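Local coordinates for putative NADH dehydrogenase/NAD(P)H nitroreductase (Bacteroides thetaiotaomicron VPI-5482, PDB 3KWK), which binds flavin mononucleotide and is probably an NAD(P)H-dependent oxidoreductase of the nitroreductase family, at residues Phe17-Val22 against Glu159-Lys164; Arg23-Gly29 against Met77-Arg82; Lys34-Met38 against Ala111-Leu117; Trp54-Ser60 against Arg82-Cys88. One frame throughout, in Å; residues are numbered along the deposited sequence. Where two conformers were deposited one is given.

Contact 1 of 4, residues Phe17-Val22 against Glu159-Lys164. With FMN (flavin mononucleotide), chain B.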
# COMPACT_ATOMS: atom_id res chain seq x y z
N PHE A 17 3.47 11.18 -6.07
CA PHE A 17 2.81 12.48 -5.85
C PHE A 17 1.71 12.78 -6.87
O PHE A 17 0.75 13.48 -6.54
CB PHE A 17 3.84 13.62 -5.84
CG PHE A 17 4.92 13.49 -4.78
CD1 PHE A 17 4.71 12.86 -3.57
CD2 PHE A 17 6.18 14.02 -5.03
CE1 PHE A 17 5.77 12.77 -2.63
CE2 PHE A 17 7.20 13.94 -4.10
CZ PHE A 17 6.98 13.28 -2.89
N GLU A 18 1.82 12.20 -8.06
CA GLU A 18 0.92 12.48 -9.17
C GLU A 18 -0.33 11.61 -9.14
O GLU A 18 -1.39 11.99 -9.67
CB GLU A 18 1.64 12.25 -10.49
CG GLU A 18 0.81 12.47 -11.74
CD GLU A 18 0.20 13.86 -11.86
OE1 GLU A 18 0.82 14.85 -11.39
OE2 GLU A 18 -0.91 13.94 -12.45
N ARG A 19 -0.23 10.44 -8.52
CA ARG A 19 -1.33 9.51 -8.52
C ARG A 19 -2.60 10.16 -7.94
O ARG A 19 -2.55 10.89 -6.93
CB ARG A 19 -0.99 8.26 -7.71
CG ARG A 19 -2.05 7.19 -7.62
CD ARG A 19 -2.13 6.45 -6.27
NE ARG A 19 -2.34 7.41 -5.18
CZ ARG A 19 -3.51 8.01 -4.90
NH1 ARG A 19 -4.64 7.64 -5.51
NH2 ARG A 19 -3.54 8.94 -3.96
N LYS A 20 -3.72 9.90 -8.58
CA LYS A 20 -5.03 10.29 -8.04
C LYS A 20 -6.09 9.30 -8.44
O LYS A 20 -5.86 8.50 -9.36
CB LYS A 20 -5.43 11.72 -8.45
CG LYS A 20 -6.07 11.91 -9.83
CD LYS A 20 -5.14 11.56 -10.96
CE LYS A 20 -4.04 12.58 -11.25
NZ LYS A 20 -2.99 12.10 -12.24
N SER A 21 -7.22 9.35 -7.74
CA SER A 21 -8.35 8.47 -8.05
C SER A 21 -9.02 9.00 -9.32
O SER A 21 -9.40 10.19 -9.40
CB SER A 21 -9.34 8.43 -6.91
OG SER A 21 -8.82 7.68 -5.79
N VAL A 22 -9.16 8.15 -10.34
CA VAL A 22 -9.85 8.55 -11.58
C VAL A 22 -11.09 7.64 -11.71
O VAL A 22 -10.98 6.39 -11.65
CB VAL A 22 -8.93 8.34 -12.78
CG1 VAL A 22 -9.66 8.54 -14.10
CG2 VAL A 22 -7.63 9.25 -12.69
N GLU A 159 -7.12 15.47 -14.17
CA GLU A 159 -7.31 16.31 -12.98
C GLU A 159 -6.02 16.44 -12.25
O GLU A 159 -5.10 15.65 -12.44
CB GLU A 159 -8.41 15.75 -12.09
CG GLU A 159 -8.17 14.37 -11.55
CD GLU A 159 -9.47 13.69 -11.13
OE1 GLU A 159 -10.27 14.35 -10.43
OE2 GLU A 159 -9.69 12.52 -11.54
N GLN A 160 -5.93 17.52 -11.48
CA GLN A 160 -4.81 17.68 -10.53
C GLN A 160 -4.82 16.61 -9.49
O GLN A 160 -5.89 16.20 -9.03
CB GLN A 160 -4.96 19.00 -9.79
CG GLN A 160 -4.65 20.19 -10.55
CD GLN A 160 -4.68 21.41 -9.66
OE1 GLN A 160 -4.09 21.40 -8.53
NE2 GLN A 160 -5.27 22.48 -10.14
N PRO A 161 -3.63 16.17 -9.09
CA PRO A 161 -3.61 15.31 -7.90
C PRO A 161 -3.93 16.13 -6.65
O PRO A 161 -3.83 17.37 -6.64
CB PRO A 161 -2.16 14.83 -7.84
CG PRO A 161 -1.37 15.85 -8.52
CD PRO A 161 -2.28 16.44 -9.60
N LYS A 162 -4.32 15.43 -5.59
CA LYS A 162 -4.53 16.06 -4.28
C LYS A 162 -3.19 16.31 -3.63
O LYS A 162 -2.26 15.48 -3.73
CB LYS A 162 -5.40 15.18 -3.40
CG LYS A 162 -6.84 15.07 -3.96
CD LYS A 162 -7.70 14.08 -3.27
CE LYS A 162 -9.09 13.92 -4.00
NZ LYS A 162 -8.95 13.24 -5.41
N GLN A 163 -3.08 17.47 -2.98
CA GLN A 163 -1.88 17.84 -2.23
C GLN A 163 -2.21 17.62 -0.75
O GLN A 163 -2.84 18.43 -0.14
CB GLN A 163 -1.50 19.27 -2.55
CG GLN A 163 -1.05 19.35 -4.00
CD GLN A 163 -0.58 20.71 -4.43
OE1 GLN A 163 -1.38 21.53 -4.89
NE2 GLN A 163 0.73 20.94 -4.35
N LYS A 164 -1.82 16.48 -0.20
CA LYS A 164 -2.26 16.12 1.13
C LYS A 164 -1.23 16.40 2.21
O LYS A 164 -1.48 16.15 3.38
CB LYS A 164 -2.60 14.64 1.19
CG LYS A 164 -3.55 14.11 0.11
CD LYS A 164 -3.97 12.68 0.49
CE LYS A 164 -4.91 12.06 -0.49
NZ LYS A 164 -4.17 11.36 -1.55
N1 FMN B . -13.36 5.61 -4.10
C2 FMN B . -14.56 5.28 -4.65
O2 FMN B . -14.97 5.92 -5.63
N3 FMN B . -15.33 4.26 -4.11
C4 FMN B . -14.93 3.54 -3.00
O4 FMN B . -15.66 2.60 -2.55
C4A FMN B . -13.70 3.88 -2.44
N5 FMN B . -13.24 3.22 -1.31
C5A FMN B . -11.96 3.42 -0.87
C6 FMN B . -11.46 2.61 0.16
C7 FMN B . -10.15 2.78 0.57
C7M FMN B . -9.55 1.92 1.70
C8 FMN B . -9.32 3.72 -0.01
C8M FMN B . -7.90 3.84 0.48
C9 FMN B . -9.82 4.52 -1.02
C9A FMN B . -11.14 4.37 -1.47
N10 FMN B . -11.68 5.19 -2.47
C10 FMN B . -12.91 4.90 -2.99
C1' FMN B . -10.84 6.24 -3.09
C2' FMN B . -10.75 7.47 -2.19
O2' FMN B . -11.99 8.19 -2.17
C3' FMN B . -9.57 8.38 -2.58
O3' FMN B . -8.33 7.69 -2.39
C4' FMN B . -9.53 9.69 -1.75
O4' FMN B . -10.66 10.50 -2.09
C5' FMN B . -8.23 10.49 -1.96
O5' FMN B . -8.19 10.82 -3.34
P FMN B . -6.94 10.36 -4.28
O1P FMN B . -6.94 8.82 -4.36
O2P FMN B . -7.34 11.04 -5.60
O3P FMN B . -5.64 10.89 -3.70
O HOH W 1 0.23 15.30 -4.69
O HOH W 2 -4.20 12.58 -5.41
O HOH W 3 -10.30 12.37 -7.98
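Arg19 and Lys164 meet at the phosphate of the flavin mononucleotide, with Arg19 NH2 and Lys164 NZ 3.5 Å apart; the anion between them explains why two cations can lie so close. Lys164 NZ gives its bond to O3P at 2.6 Å, and the guanidinium of Arg19 straddles two phosphate oxygens, NH1 on O1P and NH2 on O3P, with the phosphorus at its edge and in its plane. Ser21 grips from the same segment, its OG reaching O1P at 2.6 Å and its backbone N aimed almost straight at O2P (174°), while Lys162 NZ holds O2P from the other segment at 2.7 Å. The site is thus clamped by both chain segments at once, an arrangement made for a phosphate.

Behind this first shell the segments are joined by waters and by close packing. One water lies within hydrogen-bonding distance of Arg19 O, O3P and Lys162 N; another links Phe17 O to Lys162 O. Pro161 lays CB against the carbonyls of Phe17 and Glu18, each 3.5 Å away. Lys20 CG packs on Glu159 CG at 3.7 Å; beyond it, bends at chi2 and chi3 (-64° and -75°) turn NZ back to Glu18, whose OE2, in the conformer given, it meets in a salt bridge.

Lys20 also pairs with Glu113 of helix 97-114, against which Arg19 packs as well. The second subunit closes the site, its Ser44 O and Ala45 O accepting from Arg19 and Lys164, so the pocket lies where the end of helix 11-18 and the loop following strand 144-153 meet the dimer interface.

Contact 2 of 4, residues Arg23-Gly29 against Met77-Arg82. With FMN (flavin mononucleotide), chain B.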
# COMPACT_ATOMS: atom_id res chain seq x y z
N ARG A 23 -12.26 8.27 -11.87
CA ARG A 23 -13.54 7.62 -11.86
C ARG A 23 -14.37 7.77 -13.13
O ARG A 23 -15.55 7.36 -13.18
CB ARG A 23 -14.38 8.18 -10.70
CG ARG A 23 -13.68 8.06 -9.35
CD ARG A 23 -14.58 8.47 -8.20
NE ARG A 23 -13.99 8.15 -6.91
CZ ARG A 23 -13.10 8.92 -6.27
NH1 ARG A 23 -12.66 10.09 -6.73
NH2 ARG A 23 -12.61 8.50 -5.13
N THR A 24 -13.75 8.31 -14.17
CA THR A 24 -14.35 8.37 -15.50
C THR A 24 -13.28 8.07 -16.53
O THR A 24 -12.12 8.46 -16.37
CB THR A 24 -14.99 9.72 -15.81
OG1 THR A 24 -14.01 10.74 -15.69
CG2 THR A 24 -16.23 10.03 -14.90
N TYR A 25 -13.65 7.33 -17.57
CA TYR A 25 -12.74 6.77 -18.55
C TYR A 25 -13.22 6.99 -19.97
O TYR A 25 -14.42 6.97 -20.26
CB TYR A 25 -12.50 5.26 -18.32
CG TYR A 25 -12.37 4.93 -16.87
CD1 TYR A 25 -11.22 5.27 -16.15
CD2 TYR A 25 -13.43 4.31 -16.18
CE1 TYR A 25 -11.13 5.01 -14.78
CE2 TYR A 25 -13.35 4.09 -14.84
CZ TYR A 25 -12.22 4.44 -14.12
OH TYR A 25 -12.20 4.20 -12.74
N LEU A 26 -12.26 7.16 -20.87
CA LEU A 26 -12.58 7.17 -22.27
C LEU A 26 -13.05 5.79 -22.69
O LEU A 26 -12.69 4.77 -22.07
CB LEU A 26 -11.35 7.51 -23.08
CG LEU A 26 -10.72 8.88 -22.86
CD1 LEU A 26 -9.40 9.03 -23.69
CD2 LEU A 26 -11.70 9.94 -23.30
N ASN A 27 -13.84 5.75 -23.76
CA ASN A 27 -14.34 4.51 -24.29
C ASN A 27 -13.30 3.93 -25.24
O ASN A 27 -13.41 4.06 -26.47
CB ASN A 27 -15.65 4.77 -25.04
CG ASN A 27 -16.26 3.50 -25.58
OD1 ASN A 27 -15.96 2.40 -25.12
ND2 ASN A 27 -17.13 3.64 -26.59
N LYS A 28 -12.26 3.35 -24.67
CA LYS A 28 -11.18 2.78 -25.43
C LYS A 28 -10.45 1.77 -24.63
O LYS A 28 -10.40 1.86 -23.41
CB LYS A 28 -10.23 3.83 -25.97
CG LYS A 28 -9.56 4.60 -24.98
CD LYS A 28 -8.50 5.54 -25.64
CE LYS A 28 -7.54 4.78 -26.54
NZ LYS A 28 -6.26 5.51 -26.80
N GLY A 29 -9.93 0.74 -25.28
CA GLY A 29 -9.31 -0.30 -24.57
C GLY A 29 -7.96 0.07 -24.01
O GLY A 29 -7.35 1.07 -24.39
N MSE A 77 -18.85 3.62 -11.58
CA MSE A 77 -18.01 3.83 -12.75
C MSE A 77 -17.58 2.56 -13.46
O MSE A 77 -17.00 2.59 -14.55
CB MSE A 77 -16.78 4.68 -12.40
CG MSE A 77 -15.60 4.02 -11.67
SE MSE A 77 -16.03 3.37 -9.88
CE MSE A 77 -15.96 5.06 -8.95
N LEU A 78 -17.82 1.40 -12.84
CA LEU A 78 -17.63 0.15 -13.58
C LEU A 78 -18.39 0.08 -14.92
O LEU A 78 -17.97 -0.64 -15.80
CB LEU A 78 -18.06 -1.04 -12.73
CG LEU A 78 -17.08 -1.44 -11.61
CD1 LEU A 78 -17.75 -2.41 -10.63
CD2 LEU A 78 -15.83 -2.11 -12.24
N THR A 79 -19.51 0.80 -15.08
CA THR A 79 -20.27 0.75 -16.31
C THR A 79 -19.50 1.47 -17.43
O THR A 79 -19.76 1.24 -18.62
CB THR A 79 -21.69 1.33 -16.17
OG1 THR A 79 -21.61 2.72 -15.82
CG2 THR A 79 -22.51 0.53 -15.15
N GLN A 80 -18.53 2.31 -17.09
CA GLN A 80 -17.76 2.97 -18.15
C GLN A 80 -16.33 2.48 -18.25
O GLN A 80 -15.54 2.97 -19.07
CB GLN A 80 -17.86 4.50 -18.05
CG GLN A 80 -17.42 5.11 -16.80
CD GLN A 80 -17.55 6.61 -16.88
OE1 GLN A 80 -16.66 7.25 -17.38
NE2 GLN A 80 -18.65 7.17 -16.38
N ALA A 81 -15.98 1.49 -17.44
CA ALA A 81 -14.68 0.86 -17.49
C ALA A 81 -14.75 -0.36 -18.42
O ALA A 81 -15.74 -1.11 -18.41
CB ALA A 81 -14.25 0.40 -16.02
N ARG A 82 -13.71 -0.58 -19.22
CA ARG A 82 -13.58 -1.81 -20.01
C ARG A 82 -13.11 -3.00 -19.17
O ARG A 82 -13.32 -4.13 -19.54
CB ARG A 82 -12.53 -1.65 -21.13
CG ARG A 82 -12.85 -0.73 -22.23
CD ARG A 82 -13.87 -1.32 -23.17
NE ARG A 82 -14.14 -0.32 -24.17
CZ ARG A 82 -13.57 -0.29 -25.36
NH1 ARG A 82 -12.71 -1.24 -25.71
NH2 ARG A 82 -13.88 0.68 -26.20
N1 FMN B . -13.36 5.61 -4.10
C2 FMN B . -14.56 5.28 -4.65
O2 FMN B . -14.97 5.92 -5.63
N3 FMN B . -15.33 4.26 -4.11
C4 FMN B . -14.93 3.54 -3.00
O4 FMN B . -15.66 2.60 -2.55
C4A FMN B . -13.70 3.88 -2.44
N5 FMN B . -13.24 3.22 -1.31
C5A FMN B . -11.96 3.42 -0.87
C6 FMN B . -11.46 2.61 0.16
C7 FMN B . -10.15 2.78 0.57
C7M FMN B . -9.55 1.92 1.70
C8 FMN B . -9.32 3.72 -0.01
C8M FMN B . -7.90 3.84 0.48
C9 FMN B . -9.82 4.52 -1.02
C9A FMN B . -11.14 4.37 -1.47
N10 FMN B . -11.68 5.19 -2.47
C10 FMN B . -12.91 4.90 -2.99
C1' FMN B . -10.84 6.24 -3.09
C2' FMN B . -10.75 7.47 -2.19
O2' FMN B . -11.99 8.19 -2.17
C3' FMN B . -9.57 8.38 -2.58
O3' FMN B . -8.33 7.69 -2.39
C4' FMN B . -9.53 9.69 -1.75
O4' FMN B . -10.66 10.50 -2.09
C5' FMN B . -8.23 10.49 -1.96
O5' FMN B . -8.19 10.82 -3.34
P FMN B . -6.94 10.36 -4.28
O1P FMN B . -6.94 8.82 -4.36
O2P FMN B . -7.34 11.04 -5.60
O3P FMN B . -5.64 10.89 -3.70
O HOH W 4 -16.08 4.88 -21.32
O HOH W 5 -13.88 2.51 -20.92
O HOH W 6 -10.84 -0.19 -27.92
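Side chains of Met77, Gln80 and Arg82 reach across to an extended loop, Arg23-Gly29, in a loop-to-loop contact that runs from the flavin to the surface; the loop Met77-Arg82 follows helix 62-71 and leads into strand 83-90. At the flavin end Met77, a selenomethionine, curls back through successive bends (chi2 -64°, chi3 -78°), which brings CE to 3.8 Å from Arg23 CD, at the edge of the guanidinium, and close to the flavin O2. Arg23 itself is extended from CG to NE and reads the pyrimidine edge of the isoalloxazine: NE binds O2 at 2.8 Å and NH2 binds N1 at 3.2 Å, both nearly straight.

Further along, Tyr25 N donates to the side-chain oxygen Gln80 OE1 at 3.0 Å, in a fairly straight bond. The Tyr25 ring lies with Met77 CG at its edge, while CE2 touches Ala81 CB at 4.0 Å. In the fold this ring rests on Val120 of strand 118-123 and Pro151 of strand 144-153.

At the exposed end Asn27 is the centre of an inverse gamma turn. Its OD1 takes a bond from Arg82 NH2 at 2.9 Å; the oxygen lies in the guanidinium plane, yet the donor stands 55° out of the amide carbonyl plane. The peptide carbon Lys28 C sits over the centre of one guanidinium face, 3.7 Å above it.

Contact 3 of 4, residues Lys34-Met38 against Ala111-Leu117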
# COMPACT_ATOMS: atom_id res chain seq x y z
N LYS A 34 0.12 -3.27 -20.65
CA LYS A 34 -0.10 -2.41 -19.47
C LYS A 34 -0.79 -3.19 -18.34
O LYS A 34 -0.45 -3.07 -17.15
CB LYS A 34 -0.85 -1.14 -19.85
CG LYS A 34 0.00 -0.21 -20.72
CD LYS A 34 -0.67 1.12 -21.00
CE LYS A 34 0.23 2.00 -21.84
NZ LYS A 34 -0.27 3.44 -21.88
N ILE A 35 -1.83 -3.95 -18.69
CA ILE A 35 -2.51 -4.76 -17.69
C ILE A 35 -1.55 -5.75 -17.04
O ILE A 35 -1.55 -5.91 -15.81
CB ILE A 35 -3.75 -5.49 -18.29
CG1 ILE A 35 -4.74 -4.46 -18.82
CG2 ILE A 35 -4.45 -6.31 -17.22
CD1 ILE A 35 -5.92 -5.01 -19.64
N ASP A 36 -0.73 -6.40 -17.87
CA ASP A 36 0.26 -7.36 -17.36
C ASP A 36 1.24 -6.73 -16.36
O ASP A 36 1.51 -7.28 -15.31
CB ASP A 36 1.02 -8.03 -18.50
CG ASP A 36 0.12 -8.87 -19.46
OD1 ASP A 36 -0.97 -9.29 -19.06
OD2 ASP A 36 0.54 -9.12 -20.66
N LEU A 37 1.70 -5.51 -16.69
CA LEU A 37 2.61 -4.78 -15.82
C LEU A 37 1.95 -4.32 -14.52
O LEU A 37 2.58 -4.30 -13.47
CB LEU A 37 3.26 -3.62 -16.59
CG LEU A 37 4.39 -4.03 -17.54
CD1 LEU A 37 4.68 -2.91 -18.57
CD2 LEU A 37 5.65 -4.39 -16.75
N MSE A 38 0.68 -3.94 -14.59
CA MSE A 38 -0.07 -3.60 -13.34
C MSE A 38 -0.09 -4.83 -12.42
O MSE A 38 0.09 -4.70 -11.22
CB MSE A 38 -1.49 -3.14 -13.69
CG MSE A 38 -1.50 -1.81 -14.31
SE MSE A 38 -3.29 -1.34 -15.06
CE MSE A 38 -4.04 -1.26 -13.43
N ALA A 111 1.26 1.88 -10.68
CA ALA A 111 1.56 1.37 -11.99
C ALA A 111 0.65 1.98 -13.05
O ALA A 111 1.12 2.45 -14.10
CB ALA A 111 1.45 -0.22 -11.98
N ALA A 112 -0.65 1.99 -12.78
CA ALA A 112 -1.63 2.61 -13.67
C ALA A 112 -1.25 4.07 -13.98
O ALA A 112 -1.16 4.45 -15.15
CB ALA A 112 -3.05 2.50 -13.06
N GLU A 113 -1.00 4.84 -12.94
CA GLU A 113 -0.64 6.24 -13.11
C GLU A 113 0.59 6.40 -14.00
O GLU A 113 0.65 7.29 -14.88
CB GLU A 113 -0.40 6.88 -11.77
CG GLU A 113 -0.04 8.39 -11.82
CD GLU A 113 -1.19 9.28 -12.24
OE1 GLU A 113 -2.27 9.10 -11.69
OE2 GLU A 113 -0.98 10.13 -13.09
N SER A 114 1.59 5.54 -13.79
CA SER A 114 2.87 5.66 -14.51
C SER A 114 2.80 5.38 -16.01
O SER A 114 3.68 5.73 -16.74
CB SER A 114 3.94 4.71 -13.91
OG SER A 114 3.71 3.33 -14.25
N MSE A 115 1.72 4.72 -16.44
CA MSE A 115 1.49 4.30 -17.82
C MSE A 115 0.32 5.08 -18.45
O MSE A 115 -0.26 4.68 -19.44
CB MSE A 115 1.24 2.79 -17.90
CG MSE A 115 2.51 1.99 -17.45
SE MSE A 115 2.31 0.11 -17.66
CE MSE A 115 1.23 -0.23 -16.15
N GLY A 116 0.03 6.25 -17.88
CA GLY A 116 -0.95 7.13 -18.47
C GLY A 116 -2.39 6.71 -18.29
O GLY A 116 -3.29 7.24 -18.94
N LEU A 117 -2.62 5.76 -17.39
CA LEU A 117 -3.94 5.27 -17.07
C LEU A 117 -4.47 5.95 -15.82
O LEU A 117 -3.76 6.66 -15.10
CB LEU A 117 -3.91 3.73 -16.89
CG LEU A 117 -3.49 2.95 -18.16
CD1 LEU A 117 -3.19 1.48 -17.78
CD2 LEU A 117 -4.54 3.06 -19.29
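The CA atoms of Met38 and Ala111 come within 5.4 Å where helix 32-43 meets the last turn of helix 97-114, and the gap widens to 7.1 Å between the CA atoms of Lys34 and Met115. Small residues permit the close end: Ala111 CB lies 3.9 Å from Met38 CA, and Ala112 CB takes the terminal CE of Met38, a selenomethionine like Met115.

At the wider end Met115 fills the space between the helices. Its chain runs out extended to SE and then turns at chi3 (-78°), which carries CE over to Met38 CG at 3.7 Å, while SE lies beside Lys34 CG and Leu37 CD1. Helix 97-114 ends here in a Schellman motif: Gly116, with positive phi, is the C-prime residue, Gly116 N bonds to Glu113 O, and Leu117 N returns to Ala112 O. That carbonyl also accepts from Met115 N, the two donors arriving from opposite faces of its plane.

The motif turns Leu117 inward, so that its CD1 meets Met38 SE at 3.9 Å and also Lys34 CB. The straight Lys34 chain runs antiparallel to that of Met115, and NZ donates to Met115 O at 2.7 Å. Any partial negative charge at this helix end would favour the ammonium group, which Tyr154 OH also meets. Asn10 of the second subunit bonds to Ser114 OG, and Leu13 of that subunit packs on Ala111.

Contact 4 of 4, residues Trp54-Ser60 against Arg82-Cys88; sequences WEFVVVS and RNAIIVC
The ring of Phe56 meets Ile85 and Val87, its CD1 4.1 Å from Ile85 CG2 and its CE1 4.0 Å from Val87 CG1. Its first torsion sets CG beside the backbone N (chi1 -54°), and the ring lies alongside Val87, both leaving the sheet in one direction.

Strands 54-59 and 83-90 form an antiparallel pair within the mixed alpha and beta fold of the nitroreductases, in which helices pack against both sides of a central sheet. Glu55 with Cys88, Val57 with Ile86 and Val59 with Ala84 are hydrogen-bonded pairs; Phe56 with Val87 and Val58 with Ile85 are the non-hydrogen-bonded pairs between them. Six N-H...O bonds, two to each hydrogen-bonded pair, join the strands.

On the sheet face of Phe56, Val58, Ile85 and Val87 lies helix 32-43, which sets Leu39 against Phe56 and Val58. The opposite face carries Val57, Val59, Ala84 and Ile86; there helix 62-71 places Leu65 and Met68 on Val59. Strand 54-59 continues the sheet into the second subunit through a parallel pairing at Phe56 to Val58, and Glu55 turns its carboxylate to Lys169 and His171 of that subunit. On this second face the Val59 side chain crosses that of Ile86, with Val59 CG2 3.9 Å from Ile86 CD1.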
# COMPACT_ATOMS: atom_id res chain seq x y z
N TRP A 54 -1.98 -12.84 -2.06
CA TRP A 54 -2.82 -12.17 -3.07
C TRP A 54 -3.28 -13.07 -4.20
O TRP A 54 -2.58 -13.99 -4.61
CB TRP A 54 -2.12 -10.95 -3.63
CG TRP A 54 -0.68 -11.17 -3.88
CD1 TRP A 54 -0.13 -12.00 -4.79
CD2 TRP A 54 0.40 -10.61 -3.13
NE1 TRP A 54 1.24 -11.98 -4.71
CE2 TRP A 54 1.59 -11.15 -3.66
CE3 TRP A 54 0.48 -9.73 -2.05
CZ2 TRP A 54 2.86 -10.77 -3.20
CZ3 TRP A 54 1.73 -9.37 -1.59
CH2 TRP A 54 2.89 -9.92 -2.13
N GLU A 55 -4.48 -12.79 -4.68
CA GLU A 55 -5.09 -13.37 -5.86
C GLU A 55 -5.76 -12.24 -6.62
O GLU A 55 -6.48 -11.43 -6.00
CB GLU A 55 -6.13 -14.46 -5.44
CG GLU A 55 -5.56 -15.64 -4.63
CD GLU A 55 -4.68 -16.61 -5.43
OE1 GLU A 55 -4.67 -16.62 -6.67
OE2 GLU A 55 -3.95 -17.37 -4.75
N PHE A 56 -5.57 -12.17 -7.94
CA PHE A 56 -6.14 -11.09 -8.72
C PHE A 56 -7.12 -11.63 -9.75
O PHE A 56 -6.81 -12.57 -10.48
CB PHE A 56 -5.03 -10.33 -9.47
CG PHE A 56 -3.94 -9.84 -8.55
CD1 PHE A 56 -4.10 -8.65 -7.85
CD2 PHE A 56 -2.82 -10.61 -8.31
CE1 PHE A 56 -3.12 -8.21 -6.98
CE2 PHE A 56 -1.85 -10.19 -7.42
CZ PHE A 56 -2.00 -8.99 -6.77
N VAL A 57 -8.31 -11.04 -9.80
CA VAL A 57 -9.29 -11.40 -10.84
C VAL A 57 -9.34 -10.21 -11.79
O VAL A 57 -9.71 -9.12 -11.41
CB VAL A 57 -10.67 -11.76 -10.29
CG1 VAL A 57 -11.64 -12.23 -11.39
CG2 VAL A 57 -10.59 -12.81 -9.18
N VAL A 58 -8.97 -10.46 -13.04
CA VAL A 58 -9.05 -9.46 -14.10
C VAL A 58 -10.40 -9.63 -14.76
O VAL A 58 -10.65 -10.67 -15.33
CB VAL A 58 -7.93 -9.65 -15.15
CG1 VAL A 58 -8.12 -8.59 -16.27
CG2 VAL A 58 -6.56 -9.62 -14.44
N VAL A 59 -11.27 -8.63 -14.65
CA VAL A 59 -12.63 -8.74 -15.15
C VAL A 59 -12.76 -7.88 -16.42
O VAL A 59 -12.60 -6.65 -16.35
CB VAL A 59 -13.70 -8.32 -14.12
CG1 VAL A 59 -15.11 -8.43 -14.73
CG2 VAL A 59 -13.61 -9.21 -12.83
N SER A 60 -13.07 -8.53 -17.53
CA SER A 60 -13.28 -7.85 -18.82
C SER A 60 -14.66 -8.14 -19.40
O SER A 60 -14.98 -7.66 -20.51
CB SER A 60 -12.23 -8.35 -19.80
OG SER A 60 -12.32 -9.76 -19.91
N ARG A 82 -13.71 -0.58 -19.22
CA ARG A 82 -13.58 -1.81 -20.01
C ARG A 82 -13.11 -3.00 -19.17
O ARG A 82 -13.32 -4.13 -19.54
CB ARG A 82 -12.53 -1.65 -21.13
CG ARG A 82 -12.85 -0.73 -22.23
CD ARG A 82 -13.87 -1.32 -23.17
NE ARG A 82 -14.14 -0.32 -24.17
CZ ARG A 82 -13.57 -0.29 -25.36
NH1 ARG A 82 -12.71 -1.24 -25.71
NH2 ARG A 82 -13.88 0.68 -26.20
N ASN A 83 -12.39 -2.71 -18.08
CA ASN A 83 -11.79 -3.73 -17.25
C ASN A 83 -11.67 -3.26 -15.79
O ASN A 83 -11.65 -2.05 -15.48
CB ASN A 83 -10.32 -4.07 -17.66
CG ASN A 83 -10.14 -4.35 -19.13
OD1 ASN A 83 -10.28 -5.49 -19.59
ND2 ASN A 83 -9.81 -3.32 -19.88
N ALA A 84 -11.54 -4.24 -14.89
CA ALA A 84 -11.25 -3.97 -13.48
C ALA A 84 -10.37 -5.08 -12.97
O ALA A 84 -10.42 -6.20 -13.50
CB ALA A 84 -12.56 -3.93 -12.66
N ILE A 85 -9.49 -4.76 -12.02
CA ILE A 85 -8.75 -5.79 -11.29
C ILE A 85 -9.34 -5.88 -9.90
O ILE A 85 -9.45 -4.85 -9.20
CB ILE A 85 -7.25 -5.46 -11.20
CG1 ILE A 85 -6.64 -5.50 -12.62
CG2 ILE A 85 -6.51 -6.47 -10.28
CD1 ILE A 85 -5.21 -4.97 -12.69
N ILE A 86 -9.72 -7.09 -9.51
CA ILE A 86 -10.22 -7.36 -8.18
C ILE A 86 -9.08 -7.92 -7.36
O ILE A 86 -8.55 -8.98 -7.68
CB ILE A 86 -11.42 -8.29 -8.19
CG1 ILE A 86 -12.48 -7.77 -9.18
CG2 ILE A 86 -11.99 -8.43 -6.75
CD1 ILE A 86 -13.82 -8.47 -9.02
N VAL A 87 -8.65 -7.18 -6.34
CA VAL A 87 -7.55 -7.60 -5.48
C VAL A 87 -8.12 -8.39 -4.32
O VAL A 87 -8.93 -7.85 -3.53
CB VAL A 87 -6.69 -6.42 -4.94
CG1 VAL A 87 -5.57 -6.93 -4.03
CG2 VAL A 87 -6.18 -5.50 -6.13
N CYS A 88 -7.73 -9.65 -4.20
CA CYS A 88 -8.23 -10.54 -3.17
C CYS A 88 -7.09 -11.10 -2.38
O CYS A 88 -5.96 -11.13 -2.84
CB CYS A 88 -8.98 -11.73 -3.77
SG CYS A 88 -10.28 -11.29 -4.94

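Contacts 1 and 2 share the flavin mononucleotide from opposite ends: the first holds the phosphate, the second the pyrimidine edge, and their centres lie 19 Å apart although their first segments adjoin in sequence. Contact 3 is joined to contact 1 by the salt bridge from Lys20 NZ to Glu113 OE2 at 2.9 Å; its Ala112 side chain remains about 11 Å from the flavin. Contact 4, the pairing of two strands of the sheet, touches contact 3 where Met38 CE meets Ile85 CD1 at 4.0 Å, and shares Arg82 with contact 2. Contacts 1, 3 and 4 all touch the second subunit, so cofactor site and dimer interface are built together.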